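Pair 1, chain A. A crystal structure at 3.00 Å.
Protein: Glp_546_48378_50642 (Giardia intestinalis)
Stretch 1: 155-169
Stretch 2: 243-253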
# COMPACT_ATOMS: atom_id res chain seq x y z
N SER A 155 -5.14 -40.99 -30.46
CA SER A 155 -4.19 -40.94 -29.36
C SER A 155 -3.30 -39.70 -29.42
O SER A 155 -2.55 -39.42 -28.50
CB SER A 155 -3.34 -42.21 -29.36
OG SER A 155 -2.94 -42.56 -30.68
N LEU A 156 -3.40 -38.96 -30.52
CA LEU A 156 -2.60 -37.76 -30.70
C LEU A 156 -3.46 -36.51 -30.55
O LEU A 156 -2.94 -35.42 -30.30
CB LEU A 156 -1.95 -37.77 -32.08
CG LEU A 156 -1.22 -39.07 -32.41
CD1 LEU A 156 -0.71 -39.01 -33.82
CD2 LEU A 156 -0.08 -39.28 -31.43
N HIS A 157 -4.77 -36.69 -30.72
CA HIS A 157 -5.73 -35.60 -30.60
C HIS A 157 -5.52 -34.84 -29.29
O HIS A 157 -5.65 -35.42 -28.21
CB HIS A 157 -7.15 -36.16 -30.65
CG HIS A 157 -8.22 -35.11 -30.63
ND1 HIS A 157 -8.52 -34.32 -31.72
CD2 HIS A 157 -9.07 -34.72 -29.64
CE1 HIS A 157 -9.50 -33.49 -31.40
NE2 HIS A 157 -9.85 -33.71 -30.15
N GLY A 158 -5.20 -33.55 -29.40
CA GLY A 158 -4.99 -32.74 -28.22
C GLY A 158 -3.54 -32.65 -27.77
O GLY A 158 -3.17 -31.75 -27.01
N ARG A 159 -2.72 -33.59 -28.21
CA ARG A 159 -1.32 -33.60 -27.83
C ARG A 159 -0.59 -32.47 -28.56
O ARG A 159 -0.88 -32.18 -29.72
CB ARG A 159 -0.68 -34.94 -28.17
CG ARG A 159 -1.29 -36.12 -27.42
CD ARG A 159 -0.61 -37.44 -27.77
NE ARG A 159 0.77 -37.52 -27.28
CZ ARG A 159 1.10 -37.52 -25.99
NH1 ARG A 159 0.15 -37.45 -25.07
NH2 ARG A 159 2.38 -37.60 -25.63
N MET A 160 0.36 -31.85 -27.86
CA MET A 160 1.14 -30.75 -28.42
C MET A 160 2.35 -31.22 -29.24
O MET A 160 2.83 -32.34 -29.07
CB MET A 160 1.63 -29.82 -27.30
CG MET A 160 0.54 -28.99 -26.62
SD MET A 160 -0.41 -27.90 -27.73
CE MET A 160 -2.07 -28.52 -27.47
N VAL A 161 2.83 -30.35 -30.11
CA VAL A 161 3.97 -30.68 -30.96
C VAL A 161 4.42 -29.43 -31.73
O VAL A 161 3.59 -28.70 -32.26
CB VAL A 161 3.60 -31.80 -31.95
CG1 VAL A 161 2.30 -31.45 -32.67
CG2 VAL A 161 4.71 -32.00 -32.97
N ALA A 162 5.73 -29.20 -31.79
CA ALA A 162 6.29 -28.04 -32.47
C ALA A 162 7.12 -28.47 -33.67
O ALA A 162 7.39 -29.65 -33.85
CB ALA A 162 7.15 -27.24 -31.52
N THR A 163 7.53 -27.49 -34.47
CA THR A 163 8.34 -27.75 -35.66
C THR A 163 9.73 -27.14 -35.55
O THR A 163 9.96 -26.01 -35.99
CB THR A 163 7.66 -27.18 -36.89
OG1 THR A 163 7.35 -25.81 -36.64
CG2 THR A 163 6.36 -27.93 -37.19
N PRO A 164 10.68 -27.89 -34.97
CA PRO A 164 12.07 -27.44 -34.78
C PRO A 164 12.71 -26.77 -35.99
O PRO A 164 13.29 -25.68 -35.86
CB PRO A 164 12.78 -28.73 -34.36
CG PRO A 164 11.98 -29.79 -35.00
CD PRO A 164 10.57 -29.33 -34.71
N GLU A 165 12.63 -27.40 -37.16
CA GLU A 165 13.20 -26.81 -38.37
C GLU A 165 12.38 -25.60 -38.78
O GLU A 165 12.76 -24.85 -39.68
CB GLU A 165 13.19 -27.80 -39.53
CG GLU A 165 14.13 -28.99 -39.41
CD GLU A 165 13.72 -29.96 -38.34
OE1 GLU A 165 12.53 -30.34 -38.31
OE2 GLU A 165 14.59 -30.36 -37.53
N ILE A 166 11.23 -25.41 -38.12
CA ILE A 166 10.35 -24.30 -38.45
C ILE A 166 10.12 -23.33 -37.29
O ILE A 166 9.01 -23.21 -36.79
CB ILE A 166 8.98 -24.81 -38.94
CG1 ILE A 166 9.16 -25.77 -40.11
CG2 ILE A 166 8.10 -23.62 -39.34
CD1 ILE A 166 9.83 -25.16 -41.30
N SER A 167 11.19 -22.66 -36.85
CA SER A 167 11.09 -21.69 -35.77
C SER A 167 10.51 -22.30 -34.50
O SER A 167 10.12 -21.58 -33.59
CB SER A 167 10.18 -20.53 -36.21
OG SER A 167 10.41 -20.14 -37.56
N TRP A 168 10.45 -23.63 -34.46
CA TRP A 168 9.89 -24.33 -33.31
C TRP A 168 8.45 -23.94 -33.02
O TRP A 168 7.96 -24.12 -31.91
CB TRP A 168 10.71 -24.09 -32.05
CG TRP A 168 11.82 -25.06 -31.89
CD1 TRP A 168 13.06 -25.01 -32.47
CD2 TRP A 168 11.79 -26.27 -31.11
NE1 TRP A 168 13.80 -26.11 -32.10
CE2 TRP A 168 13.05 -26.89 -31.26
CE3 TRP A 168 10.83 -26.87 -30.29
CZ2 TRP A 168 13.37 -28.10 -30.63
CZ3 TRP A 168 11.15 -28.07 -29.66
CH2 TRP A 168 12.41 -28.67 -29.83
N SER A 169 7.77 -23.39 -34.03
CA SER A 169 6.39 -22.99 -33.85
C SER A 169 5.65 -24.14 -33.22
O SER A 169 5.98 -25.30 -33.45
CB SER A 169 5.76 -22.63 -35.19
OG SER A 169 6.37 -21.47 -35.73
N PHE A 243 -1.91 -28.03 -42.19
CA PHE A 243 -1.36 -29.38 -42.33
C PHE A 243 0.17 -29.39 -42.45
O PHE A 243 0.74 -28.58 -43.18
CB PHE A 243 -1.97 -30.08 -43.55
CG PHE A 243 -3.47 -30.16 -43.52
CD1 PHE A 243 -4.25 -29.03 -43.75
CD2 PHE A 243 -4.10 -31.37 -43.26
CE1 PHE A 243 -5.64 -29.11 -43.73
CE2 PHE A 243 -5.49 -31.46 -43.24
CZ PHE A 243 -6.26 -30.33 -43.48
N LEU A 244 0.82 -30.31 -41.73
CA LEU A 244 2.27 -30.39 -41.75
C LEU A 244 2.81 -31.82 -41.72
O LEU A 244 2.19 -32.72 -41.17
CB LEU A 244 2.87 -29.59 -40.59
CG LEU A 244 2.27 -29.73 -39.19
CD1 LEU A 244 3.25 -29.21 -38.15
CD2 LEU A 244 0.97 -28.97 -39.11
N PRO A 245 4.00 -32.03 -42.31
CA PRO A 245 4.68 -33.32 -42.39
C PRO A 245 5.01 -33.94 -41.03
O PRO A 245 5.73 -33.34 -40.23
CB PRO A 245 5.95 -32.99 -43.18
CG PRO A 245 5.51 -31.86 -44.05
CD PRO A 245 4.72 -31.01 -43.09
N PRO A 246 4.50 -35.15 -40.77
CA PRO A 246 4.73 -35.85 -39.51
C PRO A 246 6.21 -35.87 -39.13
O PRO A 246 6.57 -36.10 -37.98
CB PRO A 246 4.21 -37.26 -39.78
CG PRO A 246 3.18 -37.05 -40.84
CD PRO A 246 3.85 -36.05 -41.74
N GLU A 247 7.07 -35.63 -40.12
CA GLU A 247 8.50 -35.64 -39.89
C GLU A 247 9.01 -34.32 -39.32
O GLU A 247 9.98 -34.29 -38.57
CB GLU A 247 9.26 -35.99 -41.19
CG GLU A 247 9.01 -35.06 -42.36
CD GLU A 247 9.81 -35.44 -43.59
OE1 GLU A 247 11.05 -35.37 -43.56
OE2 GLU A 247 9.18 -35.82 -44.60
N LEU A 248 8.35 -33.22 -39.67
CA LEU A 248 8.76 -31.91 -39.16
C LEU A 248 8.18 -31.73 -37.77
O LEU A 248 8.48 -30.76 -37.06
CB LEU A 248 8.25 -30.80 -40.08
CG LEU A 248 8.81 -30.73 -41.50
CD1 LEU A 248 7.97 -29.75 -42.31
CD2 LEU A 248 10.28 -30.30 -41.48
N CYS A 249 7.35 -32.69 -37.38
CA CYS A 249 6.67 -32.68 -36.09
C CYS A 249 7.37 -33.47 -35.01
O CYS A 249 7.65 -34.65 -35.19
CB CYS A 249 5.25 -33.23 -36.25
SG CYS A 249 4.24 -32.32 -37.41
N LEU A 250 7.63 -32.81 -33.89
CA LEU A 250 8.27 -33.45 -32.75
C LEU A 250 7.23 -33.49 -31.63
O LEU A 250 7.02 -32.49 -30.95
CB LEU A 250 9.49 -32.63 -32.31
CG LEU A 250 10.41 -33.24 -31.25
CD1 LEU A 250 11.54 -32.27 -30.98
CD2 LEU A 250 9.66 -33.51 -29.97
N LEU A 251 6.59 -34.63 -31.45
CA LEU A 251 5.57 -34.75 -30.42
C LEU A 251 6.14 -34.53 -29.01
O LEU A 251 7.09 -35.21 -28.60
CB LEU A 251 4.89 -36.13 -30.51
CG LEU A 251 3.61 -36.33 -29.70
CD1 LEU A 251 2.78 -37.42 -30.34
CD2 LEU A 251 3.95 -36.67 -28.26
N LEU A 252 5.57 -33.58 -28.29
CA LEU A 252 6.01 -33.27 -26.93
C LEU A 252 5.40 -34.28 -25.95
O LEU A 252 4.26 -34.71 -26.13
CB LEU A 252 5.57 -31.86 -26.52
CG LEU A 252 5.97 -30.66 -27.38
CD1 LEU A 252 5.54 -29.38 -26.66
CD2 LEU A 252 7.47 -30.65 -27.62
N PRO A 253 6.14 -34.67 -24.90
CA PRO A 253 5.57 -35.64 -23.95
C PRO A 253 4.30 -35.14 -23.24
O PRO A 253 4.14 -33.95 -22.99
CB PRO A 253 6.74 -35.90 -22.98
CG PRO A 253 7.56 -34.66 -23.07
CD PRO A 253 7.53 -34.34 -24.54

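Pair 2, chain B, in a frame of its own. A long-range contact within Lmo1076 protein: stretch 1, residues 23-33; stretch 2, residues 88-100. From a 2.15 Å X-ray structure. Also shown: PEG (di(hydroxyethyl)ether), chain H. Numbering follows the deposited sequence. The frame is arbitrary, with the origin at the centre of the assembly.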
# COMPACT_ATOMS: atom_id res chain seq x y z
N VAL B 23 9.52 21.95 -10.44
CA VAL B 23 9.24 20.93 -9.44
C VAL B 23 7.84 20.39 -9.69
O VAL B 23 7.05 20.97 -10.44
CB VAL B 23 9.38 21.47 -7.99
CG1 VAL B 23 10.81 21.91 -7.73
CG2 VAL B 23 8.40 22.61 -7.76
N SER B 24 7.52 19.27 -9.06
CA SER B 24 6.16 18.73 -9.07
C SER B 24 5.83 18.32 -7.64
O SER B 24 6.32 17.30 -7.14
CB SER B 24 6.01 17.56 -10.05
OG SER B 24 4.66 17.09 -10.05
N GLU B 25 5.02 19.14 -6.97
CA GLU B 25 4.67 18.93 -5.58
C GLU B 25 3.22 19.34 -5.36
O GLU B 25 2.70 20.23 -6.03
CB GLU B 25 5.56 19.74 -4.61
CG GLU B 25 7.07 19.50 -4.73
CD GLU B 25 7.49 18.11 -4.28
OE1 GLU B 25 6.79 17.50 -3.44
OE2 GLU B 25 8.53 17.63 -4.78
N ASP B 26 2.59 18.68 -4.40
CA ASP B 26 1.33 19.14 -3.84
C ASP B 26 1.59 19.83 -2.51
O ASP B 26 2.49 19.45 -1.76
CB ASP B 26 0.36 17.98 -3.65
CG ASP B 26 -0.05 17.35 -4.97
OD1 ASP B 26 -0.91 17.95 -5.66
OD2 ASP B 26 0.52 16.29 -5.32
N ALA B 27 0.80 20.86 -2.22
CA ALA B 27 0.98 21.56 -0.97
C ALA B 27 -0.34 22.21 -0.57
O ALA B 27 -1.24 22.39 -1.40
CB ALA B 27 2.08 22.61 -1.07
N LYS B 28 -0.42 22.56 0.71
CA LYS B 28 -1.53 23.33 1.24
C LYS B 28 -1.02 24.69 1.69
O LYS B 28 -0.07 24.77 2.48
CB LYS B 28 -2.20 22.61 2.43
CG LYS B 28 -3.56 23.18 2.77
CD LYS B 28 -4.25 22.42 3.88
CE LYS B 28 -3.68 22.77 5.23
NZ LYS B 28 -4.43 22.09 6.33
N VAL B 29 -1.64 25.75 1.18
CA VAL B 29 -1.39 27.09 1.68
C VAL B 29 -1.88 27.19 3.13
O VAL B 29 -3.02 26.85 3.44
CB VAL B 29 -2.08 28.13 0.79
CG1 VAL B 29 -1.84 29.52 1.31
CG2 VAL B 29 -1.61 28.01 -0.66
N VAL B 30 -1.00 27.66 4.02
CA VAL B 30 -1.31 27.73 5.44
C VAL B 30 -0.87 29.09 5.97
O VAL B 30 0.30 29.47 5.81
CB VAL B 30 -0.62 26.60 6.23
CG1 VAL B 30 -0.88 26.77 7.73
CG2 VAL B 30 -1.10 25.25 5.74
N LYS B 31 -1.79 29.81 6.62
CA LYS B 31 -1.51 31.06 7.33
C LYS B 31 -0.68 32.00 6.47
O LYS B 31 0.40 32.46 6.85
CB LYS B 31 -0.80 30.78 8.66
N ALA B 32 -1.21 32.27 5.27
CA ALA B 32 -0.51 33.06 4.26
C ALA B 32 -1.11 34.45 4.10
O ALA B 32 -1.02 35.05 3.03
CB ALA B 32 -0.52 32.33 2.92
N ASP B 33 -1.71 34.98 5.17
CA ASP B 33 -2.28 36.32 5.10
C ASP B 33 -1.20 37.38 4.99
O ASP B 33 -1.40 38.41 4.32
CB ASP B 33 -3.16 36.57 6.32
CG ASP B 33 -3.93 35.34 6.74
OD1 ASP B 33 -3.47 34.63 7.67
OD2 ASP B 33 -4.99 35.06 6.14
N TRP B 88 3.34 33.60 -7.95
CA TRP B 88 4.45 33.21 -7.08
C TRP B 88 4.22 33.73 -5.67
O TRP B 88 3.75 34.85 -5.48
CB TRP B 88 5.77 33.75 -7.57
CG TRP B 88 6.10 33.30 -8.90
CD1 TRP B 88 5.48 33.63 -10.07
CD2 TRP B 88 7.18 32.43 -9.25
NE1 TRP B 88 6.10 33.01 -11.12
CE2 TRP B 88 7.15 32.27 -10.65
CE3 TRP B 88 8.16 31.76 -8.51
CZ2 TRP B 88 8.07 31.47 -11.33
CZ3 TRP B 88 9.08 30.98 -9.19
CH2 TRP B 88 9.03 30.84 -10.58
N MSE B 89 4.60 32.92 -4.69
CA MSE B 89 4.50 33.31 -3.29
C MSE B 89 5.63 32.69 -2.48
O MSE B 89 6.17 31.63 -2.85
CB MSE B 89 3.13 32.91 -2.74
CG MSE B 89 2.92 33.23 -1.26
SE MSE B 89 1.04 33.40 -0.71
CE MSE B 89 0.34 31.65 -1.28
N ASP B 90 6.03 33.39 -1.42
CA ASP B 90 7.02 32.90 -0.47
C ASP B 90 6.76 31.44 -0.15
O ASP B 90 5.65 31.07 0.26
CB ASP B 90 6.95 33.75 0.81
CG ASP B 90 8.24 33.72 1.63
OD1 ASP B 90 8.90 32.67 1.74
OD2 ASP B 90 8.59 34.78 2.18
N LYS B 91 7.79 30.61 -0.32
CA LYS B 91 7.67 29.18 -0.03
C LYS B 91 7.18 28.92 1.39
O LYS B 91 6.51 27.91 1.64
CB LYS B 91 9.02 28.50 -0.27
CG LYS B 91 9.03 27.02 -0.03
CD LYS B 91 10.34 26.45 -0.47
CE LYS B 91 10.32 24.95 -0.46
NZ LYS B 91 11.60 24.41 -0.98
N ARG B 92 7.48 29.83 2.32
CA ARG B 92 7.06 29.65 3.71
C ARG B 92 5.55 29.70 3.87
O ARG B 92 5.02 29.19 4.86
CB ARG B 92 7.71 30.72 4.60
CG ARG B 92 9.20 30.53 4.87
CD ARG B 92 9.77 31.72 5.67
NE ARG B 92 9.61 32.95 4.92
CZ ARG B 92 9.67 34.19 5.43
NH1 ARG B 92 9.88 34.39 6.74
NH2 ARG B 92 9.49 35.23 4.62
N ALA B 93 4.84 30.29 2.92
CA ALA B 93 3.38 30.29 2.98
C ALA B 93 2.76 28.91 2.74
O ALA B 93 1.53 28.81 2.80
CB ALA B 93 2.83 31.30 1.97
N PHE B 94 3.54 27.85 2.48
CA PHE B 94 2.99 26.56 2.06
C PHE B 94 3.48 25.42 2.96
O PHE B 94 4.61 25.45 3.46
CB PHE B 94 3.39 26.19 0.61
CG PHE B 94 3.05 27.24 -0.42
CD1 PHE B 94 3.87 28.33 -0.63
CD2 PHE B 94 1.93 27.08 -1.23
CE1 PHE B 94 3.56 29.27 -1.60
CE2 PHE B 94 1.62 28.02 -2.20
CZ PHE B 94 2.43 29.11 -2.39
N VAL B 95 2.63 24.40 3.10
CA VAL B 95 3.01 23.10 3.69
C VAL B 95 2.96 22.04 2.59
O VAL B 95 1.88 21.70 2.09
CB VAL B 95 2.10 22.71 4.85
CG1 VAL B 95 2.51 21.37 5.41
CG2 VAL B 95 2.15 23.77 5.96
N TYR B 96 4.13 21.51 2.21
CA TYR B 96 4.19 20.50 1.16
C TYR B 96 3.72 19.15 1.70
O TYR B 96 4.07 18.75 2.81
CB TYR B 96 5.61 20.34 0.62
CG TYR B 96 6.11 21.44 -0.28
CD1 TYR B 96 5.58 22.73 -0.22
CD2 TYR B 96 7.13 21.19 -1.19
CE1 TYR B 96 6.06 23.73 -1.04
CE2 TYR B 96 7.61 22.19 -2.03
CZ TYR B 96 7.07 23.46 -1.95
OH TYR B 96 7.54 24.46 -2.77
N TYR B 97 2.92 18.45 0.89
CA TYR B 97 2.57 17.08 1.21
C TYR B 97 3.72 16.14 0.87
O TYR B 97 4.33 16.26 -0.20
CB TYR B 97 1.33 16.64 0.45
CG TYR B 97 0.04 17.28 0.91
CD1 TYR B 97 -0.58 16.89 2.09
CD2 TYR B 97 -0.58 18.25 0.14
CE1 TYR B 97 -1.77 17.47 2.50
CE2 TYR B 97 -1.77 18.83 0.54
CZ TYR B 97 -2.36 18.44 1.71
OH TYR B 97 -3.53 19.04 2.09
N PRO B 98 4.06 15.21 1.75
CA PRO B 98 5.03 14.18 1.39
C PRO B 98 4.42 13.23 0.38
O PRO B 98 3.20 13.09 0.29
CB PRO B 98 5.27 13.47 2.73
CG PRO B 98 3.94 13.58 3.39
CD PRO B 98 3.47 14.97 3.07
N LYS B 99 5.28 12.57 -0.39
CA LYS B 99 4.84 11.58 -1.37
C LYS B 99 5.16 10.17 -0.88
O LYS B 99 6.16 9.96 -0.18
CB LYS B 99 5.51 11.81 -2.73
CG LYS B 99 5.19 13.16 -3.39
CD LYS B 99 6.05 13.36 -4.65
CE LYS B 99 5.67 14.63 -5.41
NZ LYS B 99 6.53 14.83 -6.60
N ALA B 100 4.31 9.22 -1.24
CA ALA B 100 4.58 7.82 -0.95
C ALA B 100 5.75 7.35 -1.80
O ALA B 100 5.88 7.74 -2.96
CB ALA B 100 3.36 6.95 -1.25
C1 PEG H . -1.65 22.21 8.62
O1 PEG H . -2.98 22.70 8.39
C2 PEG H . -1.18 21.35 7.46
O2 PEG H . -2.16 20.36 7.15
C3 PEG H . -1.81 19.52 6.04
C4 PEG H . -2.87 18.42 5.88
O4 PEG H . -4.12 18.99 5.46
O HOH W 1 4.38 14.31 -8.71
O HOH W 2 4.18 16.96 -3.02

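Pair 1 and pair 2 share an antiparallel strand pairing; 14 central residues superpose with an RMSD of 0.9 Å. In both, stretch 2 leaves a strand, passes through a bend, a 3-10 segment at B:Lys91 to B:Ala93 and merely helical backbone angles at the matching A:Pro246 to A:Leu248, and then runs alongside stretch 1. The register is the same: A:Val161 faces A:Leu251 as B:Ala27 faces B:Tyr96, with CA-CA distances of 4.4 and 4.0 Å, and A:Ala162 pairs with A:Leu250 as B:Lys28 pairs with B:Val95.

Two backbone hydrogen bonds recur. A:Leu252 N to A:Met160 O (3.1 Å) matches B:Tyr97 N to B:Asp26 O (2.9 Å), and A:Leu250 N to A:Ala162 O (3.2 Å) matches B:Val95 N to B:Lys28 O (2.8 Å). Pair 2 adds B:Lys28 N to B:Val95 O (2.8 Å) and B:Val30 N to B:Ala93 O (3.0 Å). At the position of B:Val30, pair 1 has A:Pro164, whose nitrogen carries no proton; its CD instead lies 3.5 Å from A:Leu248 O.

On the face of A:Val161 and A:Leu251, A:Val161 CG2 reaches A:Cys249 CB at 3.5 Å. In pair 2 the smaller B:Ala27 is met by two aromatic residues, its CB 3.6 Å from B:Tyr96 CD1 and 4.2 Å from B:Phe94 CB. Next along, A:Thr163 CG2 touches A:Leu244 CD1 at 3.5 Å, while the matching B:Val29 places CG1 4.0 Å from CE of the selenomethionine B:Met89 and CG2 3.6 Å from B:Phe94 CE2.

On the other face, A:Leu250 CB lies 4.2 Å from A:Pro164 CD, and A:Leu250 CD1 lies 3.9 Å from A:Trp168 CH2. B:Val95 is more exposed and packs its CG2 on B:Val30 CG2 at 3.6 Å. A:Leu252 CD1 lies 4.0 Å from A:Met160 CB; the equivalent B:Tyr97 brings CD2 within 3.9 Å of B:Asp26 CB. B:Lys28 NZ turns from the strand to a PEG molecule, probably from the crystallisation liquor, with its closest hydrogen bond to PEG O1 at 2.6 Å.

Near A:Arg159 and its match B:Glu25 the side chains differ. A:Arg159 lays its guanidinium edge against A:Leu251, NH2 to CD2 3.2 Å. Within pair 2, B:Glu25 OE2 forms a long salt bridge to B:Lys99 NZ (3.9 Å), and B:Lys99 NZ also donates to B:Ser24 O at 2.5 Å. Water 2 joins the stretches, accepting from B:Asp26 N (2.7 Å from its O) and lying 2.9 Å, by its O, from B:Tyr97 O.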